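Local structure of histidinol-phosphate aminotransferase (Clostridium acetobutylicum, 3FTB) at residues Y73-I79 with Y226-K232; I90-S94 with L207-R211; M213-M219 with A254-L259; G221-G225 with I247-A251. The protein probably catalyses a pyridoxal-phosphate-dependent amino-group transfer, most likely the histidinol-phosphate aminotransferase step of histidine synthesis. All blocks are in the same frame, centred on the assembly; numbering follows the deposited sequence.

Contact 1 of 4, residues Y73-I79 with Y226-K232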
loop_
_atom_site.group_PDB
_atom_site.type_symbol
_atom_site.label_atom_id
_atom_site.label_comp_id
_atom_site.label_asym_id
_atom_site.label_seq_id
_atom_site.Cartn_x
_atom_site.Cartn_y
_atom_site.Cartn_z
ATOM N N TYR A 73 12.209 -15.133 -11.673
ATOM C CA TYR A 73 10.922 -15.593 -12.151
ATOM C C TYR A 73 10.812 -15.269 -13.625
ATOM O O TYR A 73 10.302 -16.064 -14.408
ATOM C CB TYR A 73 9.810 -14.882 -11.393
ATOM C CG TYR A 73 8.422 -15.213 -11.878
ATOM C CD1 TYR A 73 7.923 -16.507 -11.777
ATOM C CD2 TYR A 73 7.598 -14.232 -12.415
ATOM C CE1 TYR A 73 6.654 -16.819 -12.204
ATOM C CE2 TYR A 73 6.337 -14.532 -12.839
ATOM C CZ TYR A 73 5.861 -15.832 -12.739
ATOM O OH TYR A 73 4.578 -16.154 -13.165
ATOM N N LEU A 74 11.302 -14.091 -13.993
ATOM C CA LEU A 74 11.224 -13.632 -15.368
ATOM C C LEU A 74 12.506 -13.921 -16.166
ATOM O O LEU A 74 12.557 -13.684 -17.371
ATOM C CB LEU A 74 10.907 -12.133 -15.404
ATOM C CG LEU A 74 9.722 -11.598 -14.589
ATOM C CD1 LEU A 74 9.705 -10.092 -14.680
ATOM C CD2 LEU A 74 8.376 -12.169 -15.047
ATOM N N LYS A 75 13.533 -14.435 -15.496
ATOM C CA LYS A 75 14.837 -14.650 -16.128
ATOM C C LYS A 75 15.293 -13.390 -16.844
ATOM O O LYS A 75 15.584 -13.421 -18.038
ATOM C CB LYS A 75 14.798 -15.813 -17.123
ATOM C CG LYS A 75 14.245 -17.119 -16.569
ATOM C CD LYS A 75 15.068 -17.639 -15.404
ATOM C CE LYS A 75 14.354 -18.790 -14.706
ATOM N NZ LYS A 75 13.766 -19.727 -15.700
ATOM N N LEU A 76 15.343 -12.283 -16.112
ATOM C CA LEU A 76 15.818 -11.012 -16.650
ATOM C C LEU A 76 16.580 -10.247 -15.582
ATOM O O LEU A 76 16.155 -10.197 -14.432
ATOM C CB LEU A 76 14.650 -10.155 -17.146
ATOM C CG LEU A 76 14.558 -9.879 -18.652
ATOM C CD1 LEU A 76 14.455 -11.170 -19.443
ATOM C CD2 LEU A 76 13.404 -8.936 -19.007
ATOM N N LYS A 77 17.707 -9.657 -15.971
ATOM C CA LYS A 77 18.491 -8.804 -15.085
ATOM C C LYS A 77 18.617 -7.400 -15.695
ATOM O O LYS A 77 18.210 -7.177 -16.840
ATOM C CB LYS A 77 19.871 -9.427 -14.811
ATOM C CG LYS A 77 19.818 -10.829 -14.196
ATOM C CD LYS A 77 19.173 -10.790 -12.835
ATOM C CE LYS A 77 19.005 -12.180 -12.262
ATOM N NZ LYS A 77 18.809 -12.092 -10.792
ATOM N N ASP A 78 19.152 -6.463 -14.916
ATOM C CA ASP A 78 19.351 -5.078 -15.358
ATOM C C ASP A 78 18.078 -4.517 -15.998
ATOM O O ASP A 78 18.097 -4.014 -17.127
ATOM C CB ASP A 78 20.570 -4.957 -16.300
ATOM C CG ASP A 78 21.086 -3.510 -16.441
ATOM O OD1 ASP A 78 20.785 -2.653 -15.577
ATOM O OD2 ASP A 78 21.811 -3.232 -17.423
ATOM N N ILE A 79 16.975 -4.613 -15.256
ATOM C CA ILE A 79 15.683 -4.072 -15.678
ATOM C C ILE A 79 15.119 -3.200 -14.576
ATOM O O ILE A 79 15.457 -3.372 -13.411
ATOM C CB ILE A 79 14.654 -5.184 -15.971
ATOM C CG1 ILE A 79 14.640 -6.225 -14.849
ATOM C CG2 ILE A 79 14.961 -5.862 -17.287
ATOM C CD1 ILE A 79 13.402 -7.147 -14.879
ATOM N N TYR A 226 3.529 -5.956 -9.966
ATOM C CA TYR A 226 4.825 -5.381 -10.337
ATOM C C TYR A 226 4.959 -4.825 -11.757
ATOM O O TYR A 226 4.191 -5.170 -12.657
ATOM C CB TYR A 226 5.976 -6.341 -10.014
ATOM C CG TYR A 226 5.805 -7.768 -10.485
ATOM C CD1 TYR A 226 6.622 -8.292 -11.482
ATOM C CD2 TYR A 226 4.850 -8.601 -9.912
ATOM C CE1 TYR A 226 6.486 -9.612 -11.907
ATOM C CE2 TYR A 226 4.701 -9.915 -10.331
ATOM C CZ TYR A 226 5.523 -10.418 -11.327
ATOM O OH TYR A 226 5.371 -11.727 -11.739
ATOM N N GLY A 227 5.934 -3.933 -11.924
ATOM C CA GLY A 227 6.266 -3.363 -13.217
ATOM C C GLY A 227 7.616 -3.855 -13.722
ATOM O O GLY A 227 8.550 -4.008 -12.951
ATOM N N ILE A 228 7.710 -4.072 -15.030
ATOM C CA ILE A 228 8.877 -4.659 -15.677
ATOM C C ILE A 228 9.253 -3.828 -16.906
ATOM O O ILE A 228 8.457 -3.723 -17.829
ATOM C CB ILE A 228 8.542 -6.099 -16.137
ATOM C CG1 ILE A 228 8.313 -6.980 -14.914
ATOM C CG2 ILE A 228 9.640 -6.670 -17.018
ATOM C CD1 ILE A 228 9.392 -6.793 -13.829
ATOM N N THR A 229 10.445 -3.232 -16.928
ATOM C CA THR A 229 10.845 -2.391 -18.062
ATOM C C THR A 229 12.359 -2.202 -18.142
ATOM O O THR A 229 13.044 -2.117 -17.127
ATOM C CB THR A 229 10.165 -0.990 -18.024
ATOM O OG1 THR A 229 10.367 -0.311 -19.272
ATOM C CG2 THR A 229 10.737 -0.135 -16.919
ATOM N N ASN A 230 12.875 -2.136 -19.362
ATOM C CA ASN A 230 14.268 -1.793 -19.584
ATOM C C ASN A 230 14.471 -0.288 -19.476
ATOM O O ASN A 230 15.599 0.195 -19.455
ATOM C CB ASN A 230 14.735 -2.267 -20.960
ATOM C CG ASN A 230 16.113 -2.875 -20.915
ATOM O OD1 ASN A 230 16.405 -3.683 -20.030
ATOM N ND2 ASN A 230 16.974 -2.493 -21.858
ATOM N N ASN A 231 13.373 0.454 -19.419
ATOM C CA ASN A 231 13.439 1.905 -19.309
ATOM C C ASN A 231 13.692 2.340 -17.872
ATOM O O ASN A 231 12.803 2.876 -17.200
ATOM C CB ASN A 231 12.157 2.546 -19.842
ATOM C CG ASN A 231 12.241 4.059 -19.903
ATOM O OD1 ASN A 231 12.918 4.703 -19.085
ATOM N ND2 ASN A 231 11.546 4.639 -20.871
ATOM N N LYS A 232 14.917 2.117 -17.412
ATOM C CA LYS A 232 15.300 2.457 -16.048
ATOM C C LYS A 232 14.809 3.831 -15.583
ATOM O O LYS A 232 14.469 4.007 -14.414
ATOM C CB LYS A 232 16.813 2.336 -15.884
ATOM C CG LYS A 232 17.257 0.970 -15.377
ATOM C CD LYS A 232 16.924 -0.132 -16.373
ATOM C CE LYS A 232 18.042 -0.341 -17.385
ATOM N NZ LYS A 232 17.789 -1.521 -18.239
#

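Contact 2 of 4, residues I90-S94 with L207-R211. With PO4 (phosphate ion), chain G.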
loop_
_atom_site.group_PDB
_atom_site.type_symbol
_atom_site.label_atom_id
_atom_site.label_comp_id
_atom_site.label_asym_id
_atom_site.label_seq_id
_atom_site.Cartn_x
_atom_site.Cartn_y
_atom_site.Cartn_z
ATOM N N ILE A 90 0.205 0.244 -10.010
ATOM C CA ILE A 90 1.096 0.371 -11.153
ATOM C C ILE A 90 0.360 0.865 -12.397
ATOM O O ILE A 90 0.892 1.685 -13.152
ATOM C CB ILE A 90 1.802 -0.961 -11.428
ATOM C CG1 ILE A 90 2.535 -1.417 -10.168
ATOM C CG2 ILE A 90 2.763 -0.850 -12.614
ATOM C CD1 ILE A 90 2.778 -2.880 -10.144
ATOM N N ILE A 91 -0.859 0.371 -12.595
ATOM C CA ILE A 91 -1.730 0.843 -13.669
ATOM C C ILE A 91 -1.961 2.348 -13.545
ATOM O O ILE A 91 -1.702 3.110 -14.485
ATOM C CB ILE A 91 -3.089 0.123 -13.631
ATOM C CG1 ILE A 91 -2.899 -1.377 -13.884
ATOM C CG2 ILE A 91 -4.054 0.741 -14.640
ATOM C CD1 ILE A 91 -4.160 -2.193 -13.709
ATOM N N GLU A 92 -2.433 2.774 -12.376
ATOM C CA GLU A 92 -2.616 4.197 -12.108
ATOM C C GLU A 92 -1.333 4.995 -12.329
ATOM O O GLU A 92 -1.330 5.970 -13.079
ATOM C CB GLU A 92 -3.128 4.429 -10.684
ATOM C CG GLU A 92 -3.036 5.883 -10.237
ATOM C CD GLU A 92 -3.804 6.151 -8.961
ATOM O OE1 GLU A 92 -4.877 5.541 -8.779
ATOM O OE2 GLU A 92 -3.338 6.972 -8.141
ATOM N N LEU A 93 -0.250 4.573 -11.674
ATOM C CA LEU A 93 1.010 5.318 -11.683
ATOM C C LEU A 93 1.652 5.430 -13.057
ATOM O O LEU A 93 2.147 6.496 -13.432
ATOM C CB LEU A 93 2.016 4.710 -10.706
ATOM C CG LEU A 93 1.786 5.035 -9.232
ATOM C CD1 LEU A 93 2.665 4.159 -8.393
ATOM C CD2 LEU A 93 2.047 6.502 -8.943
ATOM N N SER A 94 1.666 4.331 -13.801
ATOM C CA SER A 94 2.244 4.363 -15.134
ATOM C C SER A 94 1.430 5.282 -16.049
ATOM O O SER A 94 1.971 5.942 -16.934
ATOM C CB SER A 94 2.369 2.956 -15.714
ATOM O OG SER A 94 1.127 2.279 -15.701
ATOM N N LEU A 207 8.369 -0.584 -24.111
ATOM C CA LEU A 207 7.570 -1.555 -23.376
ATOM C C LEU A 207 7.585 -1.305 -21.874
ATOM O O LEU A 207 8.648 -1.196 -21.257
ATOM C CB LEU A 207 8.071 -2.980 -23.635
ATOM C CG LEU A 207 7.546 -3.803 -24.810
ATOM C CD1 LEU A 207 8.299 -5.117 -24.866
ATOM C CD2 LEU A 207 6.058 -4.048 -24.672
ATOM N N PHE A 208 6.399 -1.229 -21.292
ATOM C CA PHE A 208 6.258 -1.312 -19.852
ATOM C C PHE A 208 5.219 -2.394 -19.553
ATOM O O PHE A 208 4.075 -2.311 -20.018
ATOM C CB PHE A 208 5.828 0.032 -19.277
ATOM C CG PHE A 208 5.718 0.040 -17.771
ATOM C CD1 PHE A 208 6.834 0.262 -16.988
ATOM C CD2 PHE A 208 4.501 -0.173 -17.145
ATOM C CE1 PHE A 208 6.747 0.272 -15.613
ATOM C CE2 PHE A 208 4.403 -0.165 -15.764
ATOM C CZ PHE A 208 5.533 0.058 -14.995
ATOM N N ILE A 209 5.619 -3.426 -18.812
ATOM C CA ILE A 209 4.713 -4.547 -18.524
ATOM C C ILE A 209 4.238 -4.538 -17.075
ATOM O O ILE A 209 5.024 -4.266 -16.163
ATOM C CB ILE A 209 5.379 -5.925 -18.809
ATOM C CG1 ILE A 209 6.080 -5.940 -20.175
ATOM C CG2 ILE A 209 4.379 -7.043 -18.689
ATOM C CD1 ILE A 209 5.178 -5.657 -21.333
ATOM N N ILE A 210 2.955 -4.838 -16.877
ATOM C CA ILE A 210 2.378 -4.973 -15.549
ATOM C C ILE A 210 2.019 -6.438 -15.264
ATOM O O ILE A 210 1.236 -7.059 -15.997
ATOM C CB ILE A 210 1.124 -4.097 -15.425
ATOM C CG1 ILE A 210 1.488 -2.629 -15.655
ATOM C CG2 ILE A 210 0.475 -4.272 -14.079
ATOM C CD1 ILE A 210 0.313 -1.668 -15.517
ATOM N N ARG A 211 2.625 -7.008 -14.230
ATOM C CA ARG A 211 2.234 -8.339 -13.795
ATOM C C ARG A 211 1.539 -8.264 -12.441
ATOM O O ARG A 211 1.541 -7.223 -11.799
ATOM C CB ARG A 211 3.447 -9.249 -13.683
ATOM C CG ARG A 211 4.148 -9.526 -14.987
ATOM C CD ARG A 211 3.347 -10.414 -15.872
ATOM N NE ARG A 211 4.162 -10.914 -16.973
ATOM C CZ ARG A 211 4.639 -12.148 -17.028
ATOM N NH1 ARG A 211 4.370 -12.995 -16.045
ATOM N NH2 ARG A 211 5.372 -12.533 -18.066
HETATM P P PO4 G . 6.244 -15.772 -17.054
HETATM O O1 PO4 G . 5.360 -15.155 -16.000
HETATM O O2 PO4 G . 7.580 -16.126 -16.437
HETATM O O3 PO4 G . 5.569 -17.013 -17.601
HETATM O O4 PO4 G . 6.488 -14.813 -18.200
#

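Contact 3 of 4, residues M213-M219 with A254-L259. With PO4 (phosphate ion), chain E.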
loop_
_atom_site.group_PDB
_atom_site.type_symbol
_atom_site.label_atom_id
_atom_site.label_comp_id
_atom_site.label_asym_id
_atom_site.label_seq_id
_atom_site.Cartn_x
_atom_site.Cartn_y
_atom_site.Cartn_z
ATOM N N MET A 213 0.306 -11.002 -8.850
ATOM C CA MET A 213 0.203 -12.292 -8.179
ATOM C C MET A 213 -1.221 -12.471 -7.681
ATOM O O MET A 213 -1.546 -13.456 -7.017
ATOM C CB MET A 213 1.150 -12.346 -6.980
ATOM C CG MET A 213 2.649 -12.369 -7.312
ATOM S SD MET A 213 3.631 -12.823 -5.857
ATOM C CE MET A 213 3.211 -14.571 -5.721
ATOM N N THR A 214 -2.062 -11.495 -8.015
ATOM C CA THR A 214 -3.423 -11.380 -7.489
ATOM C C THR A 214 -4.424 -12.359 -8.092
ATOM O O THR A 214 -5.262 -12.899 -7.389
ATOM C CB THR A 214 -3.954 -9.962 -7.710
ATOM O OG1 THR A 214 -2.944 -9.019 -7.329
ATOM C CG2 THR A 214 -5.209 -9.735 -6.897
ATOM N N LYS A 215 -4.341 -12.581 -9.397
ATOM C CA LYS A 215 -5.292 -13.451 -10.061
ATOM C C LYS A 215 -4.765 -14.879 -10.097
ATOM O O LYS A 215 -5.357 -15.778 -9.497
ATOM C CB LYS A 215 -5.595 -12.940 -11.479
ATOM C CG LYS A 215 -6.331 -11.600 -11.531
ATOM C CD LYS A 215 -7.657 -11.653 -10.776
ATOM C CE LYS A 215 -8.551 -10.451 -11.089
ATOM N NZ LYS A 215 -8.060 -9.193 -10.462
ATOM N N PHE A 216 -3.640 -15.073 -10.780
ATOM C CA PHE A 216 -3.082 -16.406 -11.010
ATOM C C PHE A 216 -2.581 -17.141 -9.760
ATOM O O PHE A 216 -2.599 -18.379 -9.712
ATOM C CB PHE A 216 -1.963 -16.339 -12.046
ATOM C CG PHE A 216 -1.462 -17.687 -12.487
ATOM C CD1 PHE A 216 -2.269 -18.539 -13.222
ATOM C CD2 PHE A 216 -0.175 -18.098 -12.175
ATOM C CE1 PHE A 216 -1.800 -19.780 -13.632
ATOM C CE2 PHE A 216 0.289 -19.326 -12.579
ATOM C CZ PHE A 216 -0.522 -20.169 -13.308
ATOM N N PHE A 217 -2.131 -16.384 -8.761
ATOM C CA PHE A 217 -1.584 -16.972 -7.536
ATOM C C PHE A 217 -2.583 -16.945 -6.391
ATOM O O PHE A 217 -2.234 -17.264 -5.246
ATOM C CB PHE A 217 -0.264 -16.287 -7.127
ATOM C CG PHE A 217 0.911 -16.682 -7.984
ATOM C CD1 PHE A 217 1.308 -15.887 -9.047
ATOM C CD2 PHE A 217 1.596 -17.861 -7.742
ATOM C CE1 PHE A 217 2.374 -16.249 -9.852
ATOM C CE2 PHE A 217 2.661 -18.237 -8.541
ATOM C CZ PHE A 217 3.051 -17.424 -9.606
ATOM N N ALA A 218 -3.817 -16.559 -6.717
ATOM C CA ALA A 218 -4.973 -16.674 -5.822
ATOM C C ALA A 218 -4.899 -15.827 -4.552
ATOM O O ALA A 218 -5.666 -16.063 -3.599
ATOM C CB ALA A 218 -5.238 -18.145 -5.462
ATOM N N MET A 219 -4.003 -14.837 -4.540
ATOM C CA MET A 219 -3.753 -14.052 -3.328
ATOM C C MET A 219 -4.069 -12.549 -3.477
ATOM O O MET A 219 -3.155 -11.726 -3.445
ATOM C CB MET A 219 -2.299 -14.260 -2.842
ATOM C CG MET A 219 -1.984 -15.679 -2.300
ATOM S SD MET A 219 -0.297 -15.995 -1.646
ATOM C CE MET A 219 0.674 -15.681 -3.116
ATOM N N ALA A 254 5.383 -13.777 0.002
ATOM C CA ALA A 254 4.749 -14.493 -1.100
ATOM C C ALA A 254 5.563 -14.385 -2.377
ATOM O O ALA A 254 5.894 -15.389 -2.993
ATOM C CB ALA A 254 3.327 -13.995 -1.333
ATOM N N ALA A 255 5.879 -13.157 -2.771
ATOM C CA ALA A 255 6.690 -12.908 -3.965
ATOM C C ALA A 255 8.036 -13.623 -3.935
ATOM O O ALA A 255 8.626 -13.898 -4.973
ATOM C CB ALA A 255 6.911 -11.411 -4.152
ATOM N N ILE A 256 8.524 -13.919 -2.740
ATOM C CA ILE A 256 9.840 -14.530 -2.593
ATOM C C ILE A 256 9.768 -16.064 -2.641
ATOM O O ILE A 256 10.671 -16.723 -3.166
ATOM C CB ILE A 256 10.577 -13.983 -1.324
ATOM C CG1 ILE A 256 11.128 -12.575 -1.619
ATOM C CG2 ILE A 256 11.669 -14.946 -0.872
ATOM C CD1 ILE A 256 11.764 -11.823 -0.444
ATOM N N ASN A 257 8.660 -16.615 -2.147
ATOM C CA ASN A 257 8.504 -18.059 -1.996
ATOM C C ASN A 257 7.530 -18.719 -2.983
ATOM O O ASN A 257 7.611 -19.919 -3.245
ATOM C CB ASN A 257 8.084 -18.370 -0.555
ATOM C CG ASN A 257 9.123 -17.911 0.462
ATOM O OD1 ASN A 257 10.198 -18.490 0.566
ATOM N ND2 ASN A 257 8.804 -16.866 1.211
ATOM N N CYS A 258 6.624 -17.925 -3.541
ATOM C CA CYS A 258 5.542 -18.463 -4.354
ATOM C C CYS A 258 5.815 -18.448 -5.846
ATOM O O CYS A 258 5.233 -19.233 -6.578
ATOM C CB CYS A 258 4.216 -17.767 -4.028
ATOM S SG CYS A 258 3.730 -18.063 -2.317
ATOM N N LEU A 259 6.709 -17.578 -6.301
ATOM C CA LEU A 259 7.021 -17.521 -7.731
ATOM C C LEU A 259 7.938 -18.666 -8.184
ATOM O O LEU A 259 8.071 -18.933 -9.390
ATOM C CB LEU A 259 7.634 -16.166 -8.111
ATOM C CG LEU A 259 6.807 -14.904 -7.853
ATOM C CD1 LEU A 259 7.538 -13.710 -8.428
ATOM C CD2 LEU A 259 5.438 -15.043 -8.489
HETATM P P PO4 E . -4.851 -5.950 -8.107
HETATM O O1 PO4 E . -4.523 -4.600 -7.523
HETATM O O2 PO4 E . -3.591 -6.650 -8.525
HETATM O O3 PO4 E . -5.533 -6.825 -7.086
HETATM O O4 PO4 E . -5.721 -5.744 -9.319
#

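Contact 4 of 4, residues G221-G225 with I247-A251. With PO4 (phosphate ion), chain E.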
loop_
_atom_site.group_PDB
_atom_site.type_symbol
_atom_site.label_atom_id
_atom_site.label_comp_id
_atom_site.label_asym_id
_atom_site.label_seq_id
_atom_site.Cartn_x
_atom_site.Cartn_y
_atom_site.Cartn_z
ATOM N N GLY A 221 -5.743 -10.597 -1.256
ATOM C CA GLY A 221 -5.685 -9.899 0.020
ATOM C C GLY A 221 -4.284 -9.491 0.451
ATOM O O GLY A 221 -4.096 -8.797 1.462
ATOM N N ILE A 222 -3.294 -9.922 -0.322
ATOM C CA ILE A 222 -1.900 -9.656 0.013
ATOM C C ILE A 222 -1.456 -8.331 -0.618
ATOM O O ILE A 222 -0.554 -7.652 -0.113
ATOM C CB ILE A 222 -0.996 -10.835 -0.428
ATOM C CG1 ILE A 222 -0.028 -11.223 0.690
ATOM C CG2 ILE A 222 -0.292 -10.543 -1.761
ATOM C CD1 ILE A 222 0.565 -12.591 0.505
ATOM N N ARG A 223 -2.120 -7.970 -1.716
ATOM C CA ARG A 223 -1.916 -6.686 -2.384
ATOM C C ARG A 223 -0.521 -6.599 -2.994
ATOM O O ARG A 223 0.364 -5.942 -2.444
ATOM C CB ARG A 223 -2.150 -5.524 -1.409
ATOM C CG ARG A 223 -3.451 -5.625 -0.611
ATOM C CD ARG A 223 -4.622 -4.896 -1.265
ATOM N NE ARG A 223 -4.979 -5.400 -2.591
ATOM C CZ ARG A 223 -4.790 -4.724 -3.721
ATOM N NH1 ARG A 223 -4.242 -3.518 -3.695
ATOM N NH2 ARG A 223 -5.147 -5.244 -4.881
ATOM N N PHE A 224 -0.316 -7.272 -4.122
ATOM C CA PHE A 224 0.993 -7.231 -4.771
ATOM C C PHE A 224 0.992 -7.371 -6.296
ATOM O O PHE A 224 0.573 -8.390 -6.837
ATOM C CB PHE A 224 1.960 -8.252 -4.159
ATOM C CG PHE A 224 3.323 -8.202 -4.778
ATOM C CD1 PHE A 224 4.148 -7.122 -4.553
ATOM C CD2 PHE A 224 3.746 -9.190 -5.641
ATOM C CE1 PHE A 224 5.381 -7.044 -5.153
ATOM C CE2 PHE A 224 4.968 -9.114 -6.237
ATOM C CZ PHE A 224 5.790 -8.040 -5.994
ATOM N N GLY A 225 1.474 -6.335 -6.976
ATOM C CA GLY A 225 1.690 -6.373 -8.412
ATOM C C GLY A 225 3.025 -5.737 -8.754
ATOM O O GLY A 225 3.602 -5.050 -7.919
ATOM N N ILE A 247 5.238 -2.022 0.477
ATOM C CA ILE A 247 4.971 -3.456 0.356
ATOM C C ILE A 247 5.056 -4.136 1.714
ATOM O O ILE A 247 6.124 -4.232 2.289
ATOM C CB ILE A 247 5.991 -4.129 -0.605
ATOM C CG1 ILE A 247 6.019 -3.412 -1.953
ATOM C CG2 ILE A 247 5.707 -5.614 -0.787
ATOM C CD1 ILE A 247 4.655 -3.214 -2.565
ATOM N N ASN A 248 3.927 -4.606 2.232
ATOM C CA ASN A 248 3.917 -5.313 3.517
ATOM C C ASN A 248 4.749 -6.601 3.491
ATOM O O ASN A 248 5.049 -7.134 2.422
ATOM C CB ASN A 248 2.482 -5.630 3.941
ATOM C CG ASN A 248 1.908 -6.833 3.207
ATOM O OD1 ASN A 248 1.160 -6.682 2.242
ATOM N ND2 ASN A 248 2.251 -8.030 3.664
ATOM N N CYS A 249 5.100 -7.111 4.670
ATOM C CA CYS A 249 6.029 -8.237 4.778
ATOM C C CYS A 249 5.515 -9.585 4.240
ATOM O O CYS A 249 6.304 -10.394 3.738
ATOM C CB CYS A 249 6.546 -8.385 6.221
ATOM S SG CYS A 249 5.354 -8.953 7.474
ATOM N N PHE A 250 4.214 -9.836 4.349
ATOM C CA PHE A 250 3.640 -11.083 3.834
ATOM C C PHE A 250 3.655 -11.080 2.308
ATOM O O PHE A 250 4.013 -12.076 1.668
ATOM C CB PHE A 250 2.218 -11.283 4.359
ATOM C CG PHE A 250 2.149 -11.499 5.843
ATOM C CD1 PHE A 250 2.483 -12.728 6.394
ATOM C CD2 PHE A 250 1.752 -10.474 6.693
ATOM C CE1 PHE A 250 2.420 -12.924 7.765
ATOM C CE2 PHE A 250 1.693 -10.671 8.062
ATOM C CZ PHE A 250 2.031 -11.897 8.597
ATOM N N ALA A 251 3.264 -9.946 1.734
ATOM C CA ALA A 251 3.345 -9.748 0.297
ATOM C C ALA A 251 4.754 -10.084 -0.153
ATOM O O ALA A 251 4.948 -10.858 -1.089
ATOM C CB ALA A 251 3.002 -8.306 -0.058
HETATM P P PO4 E . -4.851 -5.950 -8.107
HETATM O O1 PO4 E . -4.523 -4.600 -7.523
HETATM O O2 PO4 E . -3.591 -6.650 -8.525
HETATM O O3 PO4 E . -5.533 -6.825 -7.086
HETATM O O4 PO4 E . -5.721 -5.744 -9.319
#

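Contact 1 of 4, residues Y73-I79 with Y226-K232
Y226 holds its ring between the backbone N and the carbonyl carbon (chi1 49°), which sends the phenol toward Y73. The ring of Y73 lies anti to its own backbone N (chi1 176°), and the two tyrosine side chains cross at about a right angle. The hydroxyl of Y226 meets the Y73 ring, with OH 3.2 Å from CE2. Beside them L74 and I228 point at each other tip to tip. L74 CD1 is 3.4 Å from I228 CG1 and equally near I228 CD1, both tighter than usual for carbons. I79 CD1 adds a looser touch at 4.2 Å from I228 CD1. Strand 225-229 belongs to the seven-stranded mixed sheet of the large domain of a fold-type I aminotransferase, and helix 64-74 packs on it. The chain then turns back through 75-79 to enter edge strand 80-84, next to 225-229. At the far end K232, bent at chi2 and chi3, gives its NZ to D78 O at 2.7 Å, from above the carbonyl plane. The same NZ bonds N230 O at 3.0 Å. N230 OD1 takes a hydrogen bond from K202. T229 OG1 accepts from N231 N in an ST turn and is also hydrogen-bonded to L207 O of strand 207-212.

Contact 2 of 4, residues I90-S94 with L207-R211
I90 meets both F208 and I210 through one methyl. Its CG2 lies anti to the backbone N, and this branch reaches the edge of the F208 ring, in the ring plane, 3.6 Å from CE2. The same CG2 is 3.7 Å from I210 CG1, where the two isoleucines lie alongside, running opposite ways. F208 extends its ring anti to the backbone N (chi1 -178°), far enough to meet the helix. I210 is extended and puts CD1 3.6 Å from I91 CG1; these two side chains cross at about a right angle. Helix 87-95 thus packs on strand 207-212 of the large sheet, and the two short axes are nearly antiparallel (157°) and 9.8 Å apart. S94 CB comes obliquely to the F208 ring, 3.7 Å from CE2. The serine hydroxyl turns back to its own helix and donates to I90 O at 2.6 Å. S94 N binds the same oxygen from the opposite face of the carbonyl plane. R211 points away from the helix. Its NH2 donates almost straight (172°) to O4 of a phosphate ion at 2.5 Å, and NH1 approaches O1 so closely that the exact distance is doubtful. E184 pairs with R211 NE.

Contact 3 of 4, residues M213-M219 with A254-L259
The loop that follows strand 207-212 packs here on the C-terminal part of helix 249-257 and the chain that leads on from it. In this loop K215 to A218 make a type I beta turn. M213 reaches across with its thioether. SD lies 3.6 Å from A255 CA, and the bend at chi3 (71°) swings CE back toward L259, 3.6 Å from CD2. CE also touches C258 CB. Both faces of the F217 ring are met near the rim: M213 CE lies 3.8 Å above one, F216 CD2 over the other. L259 CD2 comes obliquely to the same ring, 3.6 Å from CZ. F217 CE2 also rests 3.4 Å from the backbone O of C258. M219 ends with CE 3.6 Å from A254 CB and 4.0 Å from C258 SG. F44 of helix 42-45 packs on M219, A254 and C258. T214 OG1 donates to O2 of a phosphate ion at 2.7 Å, and S88, R223 and A87 N bind the same ion. K215 NZ is hydrogen-bonded to Y58 of the second subunit. With no polar side-chain bond across it, this buried face depends on shape and dispersion between M213, M219, F217, L259 and the small A254 and C258, while T214 gives its hydroxyl to the anion.

Contact 4 of 4, residues G221-G225 with I247-A251
I222 lies along the first turn of helix 249-257, its side chain against the backbone there. CG1 is 3.7 Å from A251 N, and CD1 is 3.7 Å from F250 O. The methyl of A251 sits in the middle of the contact. It is 3.6 Å from I222 O and 4.2 Å from F224 CB, so it touches the loop at both residues. F224 holds its ring anti to the backbone N (chi1 -178°) and takes I247 CG2 obliquely, 4.3 Å from CD1. N248 is at the N-cap position, and its CB points toward the loop. R223, between I222 and F224 in sequence, turns the other way. Its chain bends at chi2 and chi3 and leads the guanidinium to a phosphate ion. NH2 donates to O1 at 2.8 Å with an angle of 152°, and O1 lies at the guanidinium edge, in its plane. S88, T214 and A87 N bind the same ion. This is consistent with the phosphate site for the cofactor in pyridoxal-phosphate enzymes of this fold. F250 stacks its ring on F250 of the second subunit, and I222 packs on L55 of that subunit. Within the chain, F224 touches L66 and I70 of helix 64-74 and L83 of strand 80-84. I222 touches A254 and F224 touches A255, further along helix 249-257.

Contacts 3 and 4 lie close together, their centres about 9 Å apart, and share helix 249-257. M213 SD is 3.6 Å from F224 CD2, and A254 CB is 3.6 Å from I222 CD1. T214 of contact 3 and R223 of contact 4 bind one phosphate ion, which probably marks the cofactor phosphate site. Contacts 1 and 2, with centres about 12 Å apart, meet through neighbouring strands 225-229 and 207-212; T229 OG1 is 2.8 Å from L207 O. Contact 1 reaches contact 3 where Y73 CD1 lies 3.4 Å from L259 O. A second phosphate, held by R211 of contact 2, also lies near Y73 of contact 1.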